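Local structure of jasmonate-induced oxygenase 2 (Arabidopsis thaliana, 6LSV) at residues 142-147 with 203-208; 171-176 with 297-302. The protein oxidises the stress hormone jasmonate to 12-hydroxyjasmonate with iron, 2-oxoglutarate and molecular oxygen, a reaction that acts on jasmonate signalling in plant defence. All coordinates share one frame; numbering follows the deposited sequence.

Contact 1: residues 142-147 with 203-208; sequences HLLPHH and IGACLR. With JAA ({(1R,2R)-3-oxo-2-[(2Z)-pent-2-en-1-yl]cyclopentyl}acetic acid), chain D.
A classic beta bulge, in which Leu143 and Leu144 both face Ala205, interrupts the antiparallel pairing of strands 137-144 and 204-212 in the large sheet of the dioxygenase core. Before the bulge, His142 and Cys206 form a non-hydrogen-bonded pair; after it, Leu144 and Ala205 form a hydrogen-bonded one, one residue out of step. Ala205 O takes two donors, Leu143 N at 2.7 Å and Leu144 N at 2.8 Å, the second lying in the carbonyl plane on a lone pair. Ala205 N returns a nearly straight hydrogen bond (174°) to Leu144 O, approaching from above that carbonyl's plane. A cis peptide before Pro145 then turns the chain off the sheet.

On one face Leu144 CB sits 3.9 Å from Ala205 CB. The Leu144 and Ile203 side chains cross obliquely, Leu144 CD1 to Ile203 CD1 at 3.9 Å. Leu143 sends CD1 to Leu207 CB, 4.0 Å away. The other face belongs to the jasmonate site: His142 ND1 lies 3.7 Å from Cys206 CB, and two residues along, Arg208 reaches the substrate. Its chain is extended from CG to NE, and NH1 gives a 3.0 Å hydrogen bond to the jasmonate ketone oxygen O01, which lies in the guanidinium plane at its edge. Carbon C14 of the pentenyl tail lies over one face of the same group. Arg208 NE donates a hydrogen bond to Asn210 OD1, so the jasmonate-binding arginine is held by a residue that binds 2-oxoglutarate.

Strand 294-302 flanks 204-212 on the side away from 137-144, while Val173 of helix 161-186 packs on the side chains of Leu144 and Ala205, on the face turned from the substrate.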
# COMPACT_ATOMS: atom_id res chain seq x y z
N HIS A 142 8.74 -9.76 2.46
CA HIS A 142 9.78 -8.74 2.50
C HIS A 142 10.74 -8.90 1.32
O HIS A 142 11.00 -10.01 0.86
CB HIS A 142 10.57 -8.81 3.81
CG HIS A 142 9.81 -8.34 5.00
ND1 HIS A 142 9.52 -7.01 5.23
CD2 HIS A 142 9.28 -9.02 6.05
CE1 HIS A 142 8.85 -6.89 6.36
NE2 HIS A 142 8.68 -8.10 6.87
N LEU A 143 11.26 -7.77 0.84
CA LEU A 143 12.29 -7.74 -0.18
C LEU A 143 13.62 -7.18 0.32
O LEU A 143 14.67 -7.73 0.01
CB LEU A 143 11.83 -6.91 -1.39
CG LEU A 143 10.55 -7.39 -2.07
CD1 LEU A 143 9.76 -6.20 -2.58
CD2 LEU A 143 10.87 -8.35 -3.20
N LEU A 144 13.58 -6.10 1.10
CA LEU A 144 14.74 -5.54 1.76
C LEU A 144 14.34 -5.17 3.18
O LEU A 144 13.18 -4.84 3.44
CB LEU A 144 15.28 -4.30 1.04
CG LEU A 144 15.90 -4.52 -0.34
CD1 LEU A 144 16.17 -3.18 -0.99
CD2 LEU A 144 17.17 -5.34 -0.24
N PRO A 145 15.29 -5.22 4.14
CA PRO A 145 16.70 -5.60 4.01
C PRO A 145 16.89 -7.10 3.77
O PRO A 145 15.94 -7.87 3.90
CB PRO A 145 17.29 -5.18 5.36
CG PRO A 145 16.15 -5.29 6.31
CD PRO A 145 14.95 -4.85 5.53
N HIS A 146 18.12 -7.50 3.42
CA HIS A 146 18.35 -8.85 2.92
C HIS A 146 18.19 -9.92 4.00
O HIS A 146 17.81 -11.05 3.68
CB HIS A 146 19.74 -8.95 2.29
CG HIS A 146 19.81 -8.41 0.90
ND1 HIS A 146 19.35 -9.11 -0.19
CD2 HIS A 146 20.28 -7.23 0.42
CE1 HIS A 146 19.53 -8.40 -1.28
NE2 HIS A 146 20.10 -7.25 -0.94
N HIS A 147 18.46 -9.59 5.26
CA HIS A 147 18.28 -10.58 6.31
C HIS A 147 16.81 -10.91 6.55
O HIS A 147 16.52 -11.88 7.27
CB HIS A 147 18.93 -10.11 7.61
CG HIS A 147 18.25 -8.95 8.26
ND1 HIS A 147 17.22 -9.09 9.17
CD2 HIS A 147 18.47 -7.62 8.15
CE1 HIS A 147 16.83 -7.90 9.58
NE2 HIS A 147 17.57 -6.99 8.98
N ILE A 203 17.51 0.60 3.24
CA ILE A 203 16.11 0.91 3.50
C ILE A 203 15.34 -0.39 3.63
O ILE A 203 15.92 -1.48 3.61
CB ILE A 203 15.53 1.79 2.38
CG1 ILE A 203 15.90 1.22 1.01
CG2 ILE A 203 16.08 3.20 2.48
CD1 ILE A 203 14.91 0.20 0.47
N GLY A 204 14.02 -0.29 3.76
CA GLY A 204 13.14 -1.45 3.80
C GLY A 204 12.26 -1.46 2.57
O GLY A 204 11.83 -0.41 2.08
N ALA A 205 11.98 -2.66 2.07
CA ALA A 205 11.11 -2.84 0.91
C ALA A 205 10.31 -4.11 1.13
O ALA A 205 10.90 -5.18 1.30
CB ALA A 205 11.91 -2.92 -0.39
N CYS A 206 8.99 -3.99 1.13
CA CYS A 206 8.13 -5.15 1.23
C CYS A 206 7.03 -5.06 0.18
O CYS A 206 6.84 -4.04 -0.48
CB CYS A 206 7.55 -5.31 2.65
SG CYS A 206 7.06 -3.78 3.46
N LEU A 207 6.32 -6.17 0.02
CA LEU A 207 5.33 -6.33 -1.03
C LEU A 207 4.09 -6.95 -0.43
O LEU A 207 4.17 -7.95 0.29
CB LEU A 207 5.88 -7.21 -2.17
CG LEU A 207 4.91 -7.48 -3.32
CD1 LEU A 207 4.63 -6.20 -4.09
CD2 LEU A 207 5.45 -8.57 -4.24
N ARG A 208 2.93 -6.36 -0.71
CA ARG A 208 1.65 -6.93 -0.34
C ARG A 208 0.78 -6.96 -1.59
O ARG A 208 0.54 -5.92 -2.21
CB ARG A 208 0.95 -6.15 0.77
CG ARG A 208 -0.55 -6.36 0.78
CD ARG A 208 -1.19 -6.10 2.12
NE ARG A 208 -2.65 -6.11 2.01
CZ ARG A 208 -3.48 -6.31 3.03
NH1 ARG A 208 -3.00 -6.52 4.25
NH2 ARG A 208 -4.79 -6.30 2.83
O01 JAA D . -0.26 -6.17 5.33
O02 JAA D . 4.84 -2.79 7.10
O03 JAA D . 4.17 -3.38 9.09
C04 JAA D . 2.16 -4.22 6.67
C05 JAA D . 0.59 -4.32 6.25
C06 JAA D . 2.38 -5.48 7.55
C07 JAA D . 1.32 -6.32 7.30
C08 JAA D . 0.42 -5.60 6.13
C09 JAA D . 0.31 -3.58 4.87
C10 JAA D . 2.44 -3.04 7.42
C11 JAA D . -0.01 -2.10 5.12
C12 JAA D . 3.90 -3.07 7.90
C13 JAA D . -1.06 -1.52 4.57
C14 JAA D . -2.02 -2.28 3.66
C15 JAA D . -3.45 -2.10 4.15

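Contact 2: residues 171-176 with 297-302. With AKG (2-oxoglutaric acid), chain C; JAA ({(1R,2R)-3-oxo-2-[(2Z)-pent-2-en-1-yl]cyclopentyl}acetic acid), chain D.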
# COMPACT_ATOMS: atom_id res chain seq x y z
N GLU A 171 13.18 -3.80 -9.71
CA GLU A 171 12.89 -2.65 -10.55
C GLU A 171 12.21 -1.54 -9.77
O GLU A 171 12.48 -0.35 -9.99
CB GLU A 171 12.01 -3.09 -11.73
CG GLU A 171 12.74 -3.93 -12.76
CD GLU A 171 13.90 -3.18 -13.41
OE1 GLU A 171 15.06 -3.56 -13.18
OE2 GLU A 171 13.63 -2.20 -14.14
N LEU A 172 11.32 -1.90 -8.83
CA LEU A 172 10.60 -0.88 -8.08
C LEU A 172 11.46 -0.27 -6.98
O LEU A 172 11.21 0.87 -6.58
CB LEU A 172 9.31 -1.47 -7.50
CG LEU A 172 8.08 -1.28 -8.38
CD1 LEU A 172 8.23 -1.99 -9.72
CD2 LEU A 172 6.82 -1.74 -7.69
N VAL A 173 12.47 -0.99 -6.49
CA VAL A 173 13.45 -0.38 -5.61
C VAL A 173 14.22 0.71 -6.35
O VAL A 173 14.45 1.81 -5.82
CB VAL A 173 14.39 -1.45 -5.02
CG1 VAL A 173 15.66 -0.82 -4.47
CG2 VAL A 173 13.68 -2.24 -3.94
N LYS A 174 14.61 0.44 -7.60
CA LYS A 174 15.30 1.44 -8.41
C LYS A 174 14.39 2.63 -8.69
O LYS A 174 14.82 3.79 -8.60
CB LYS A 174 15.77 0.81 -9.73
CG LYS A 174 16.93 -0.15 -9.60
CD LYS A 174 17.31 -0.74 -10.95
CE LYS A 174 18.24 -1.93 -10.80
NZ LYS A 174 17.91 -3.04 -11.74
N LEU A 175 13.14 2.37 -9.06
CA LEU A 175 12.20 3.44 -9.34
C LEU A 175 11.96 4.31 -8.11
O LEU A 175 11.85 5.53 -8.21
CB LEU A 175 10.89 2.86 -9.87
CG LEU A 175 9.67 3.78 -9.98
CD1 LEU A 175 9.96 4.97 -10.90
CD2 LEU A 175 8.46 3.00 -10.47
N SER A 176 11.88 3.68 -6.93
CA SER A 176 11.65 4.46 -5.72
C SER A 176 12.79 5.43 -5.46
O SER A 176 12.56 6.58 -5.09
CB SER A 176 11.46 3.53 -4.52
OG SER A 176 10.55 2.47 -4.79
N LEU A 297 -1.13 -4.84 -6.67
CA LEU A 297 0.20 -5.06 -6.10
C LEU A 297 0.65 -3.79 -5.41
O LEU A 297 0.76 -2.73 -6.05
CB LEU A 297 1.19 -5.48 -7.18
CG LEU A 297 1.17 -6.93 -7.68
CD1 LEU A 297 -0.09 -7.26 -8.47
CD2 LEU A 297 2.41 -7.21 -8.52
N ALA A 298 0.92 -3.88 -4.11
CA ALA A 298 1.34 -2.75 -3.29
C ALA A 298 2.79 -2.95 -2.88
O ALA A 298 3.09 -3.82 -2.05
CB ALA A 298 0.43 -2.59 -2.08
N PHE A 299 3.68 -2.16 -3.46
CA PHE A 299 5.09 -2.16 -3.09
C PHE A 299 5.33 -1.04 -2.09
O PHE A 299 4.98 0.12 -2.35
CB PHE A 299 5.96 -1.98 -4.34
CG PHE A 299 7.43 -1.82 -4.06
CD1 PHE A 299 7.99 -0.56 -3.92
CD2 PHE A 299 8.25 -2.93 -3.96
CE1 PHE A 299 9.34 -0.41 -3.66
CE2 PHE A 299 9.60 -2.79 -3.71
CZ PHE A 299 10.14 -1.52 -3.56
N PHE A 300 5.93 -1.38 -0.95
CA PHE A 300 6.17 -0.43 0.13
C PHE A 300 7.66 -0.11 0.20
O PHE A 300 8.48 -1.02 0.35
CB PHE A 300 5.68 -0.97 1.47
CG PHE A 300 4.23 -1.38 1.47
CD1 PHE A 300 3.22 -0.45 1.24
CD2 PHE A 300 3.87 -2.69 1.71
CE1 PHE A 300 1.89 -0.83 1.25
CE2 PHE A 300 2.55 -3.07 1.72
CZ PHE A 300 1.55 -2.14 1.49
N TYR A 301 7.99 1.17 0.08
CA TYR A 301 9.37 1.66 0.21
C TYR A 301 9.48 2.38 1.54
O TYR A 301 8.90 3.45 1.73
CB TYR A 301 9.71 2.58 -0.96
CG TYR A 301 11.19 2.88 -1.11
CD1 TYR A 301 12.06 1.94 -1.65
CD2 TYR A 301 11.70 4.11 -0.72
CE1 TYR A 301 13.40 2.22 -1.80
CE2 TYR A 301 13.04 4.39 -0.86
CZ TYR A 301 13.89 3.45 -1.40
OH TYR A 301 15.23 3.74 -1.53
N ASN A 302 10.22 1.79 2.48
CA ASN A 302 10.14 2.24 3.85
C ASN A 302 11.50 2.68 4.38
O ASN A 302 12.54 2.21 3.90
CB ASN A 302 9.58 1.13 4.75
CG ASN A 302 8.18 0.71 4.34
OD1 ASN A 302 7.37 1.53 3.92
ND2 ASN A 302 7.90 -0.58 4.46
C1 AKG C . -3.07 -1.28 -0.69
O1 AKG C . -2.16 -0.43 -0.55
O2 AKG C . -2.96 -2.40 -0.12
C2 AKG C . -4.31 -0.94 -1.52
O5 AKG C . -5.00 -0.04 -1.17
C3 AKG C . -4.68 -1.71 -2.79
C4 AKG C . -5.26 -0.74 -3.82
C5 AKG C . -6.04 -1.49 -4.90
O3 AKG C . -6.14 -1.03 -6.07
O4 AKG C . -6.60 -2.58 -4.62
O01 JAA D . -0.26 -6.17 5.33
O02 JAA D . 4.84 -2.79 7.10
O03 JAA D . 4.17 -3.38 9.09
C04 JAA D . 2.16 -4.22 6.67
C05 JAA D . 0.59 -4.32 6.25
C06 JAA D . 2.38 -5.48 7.55
C07 JAA D . 1.32 -6.32 7.30
C08 JAA D . 0.42 -5.60 6.13
C09 JAA D . 0.31 -3.58 4.87
C10 JAA D . 2.44 -3.04 7.42
C11 JAA D . -0.01 -2.10 5.12
C12 JAA D . 3.90 -3.07 7.90
C13 JAA D . -1.06 -1.52 4.57
C14 JAA D . -2.02 -2.28 3.66
C15 JAA D . -3.45 -2.10 4.15
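Phe299 points from strand 297-302 into the side of helix 171-176, and Leu172 lies directly on it: Leu172 CB stands over the centre of the ring, 3.7 Å from the centroid and 2° off the normal, a CH-pi contact. The same leucine reaches past the ring with CD2, which rests 3.5 Å from Phe299 CB. Val173 meets the ring at its edge instead, CG2 lying near the ring plane 3.6 Å from Phe299 CZ. One helical turn on, Ser176 presents its CB to a face of Tyr301, 3.5 Å from that centroid and displaced toward the rim at CD1.

Both aromatic residues direct CB to the helix, and CG of Phe299 is anti to its backbone N (chi1 174°), as is CG of Tyr301. The Tyr301 hydroxyl is hydrogen-bonded to Gln195 NE2. Backbone hydrogen bonds to Ile235 and Met233 hold Phe299 and Tyr301 in the sheet beside strand 233-237.

Ala298 and Phe300 point the opposite way, toward the ligands: Ala298 CB approaches 2-oxoglutarate O1, and Phe300 CZ lies 3.9 Å from jasmonate C09. With no hydrogen bond between helix and strand, the interface rests mainly on aliphatic carbon against aromatic rings, with Ser176 OG beside Phe299 CE1 the polar exception among the side-chain contacts: a buried, largely apolar backing to the strand whose other face lines the active site.

Overall arrangement
From the N terminus the segments come in the order 142-147, 171-176, 203-208, 297-302, so the two contacts cross. Contact 1 closes a mainly helical loop of 55 residues, and helix 161-186, which supplies the first half of contact 2, lies within it. Contact 2 closes 120 residues that include strand 204-212 and all three iron ligands, His227, Asp229 and His284. The two second halves are neighbours in the large sheet, joined by probable hydrogen bonds from Ala298 N to Arg208 O and from Asn302 N to Gly204 O. Together they tie strand 137-144 and helix 161-186 to the central strands, with jasmonate touching both contacts.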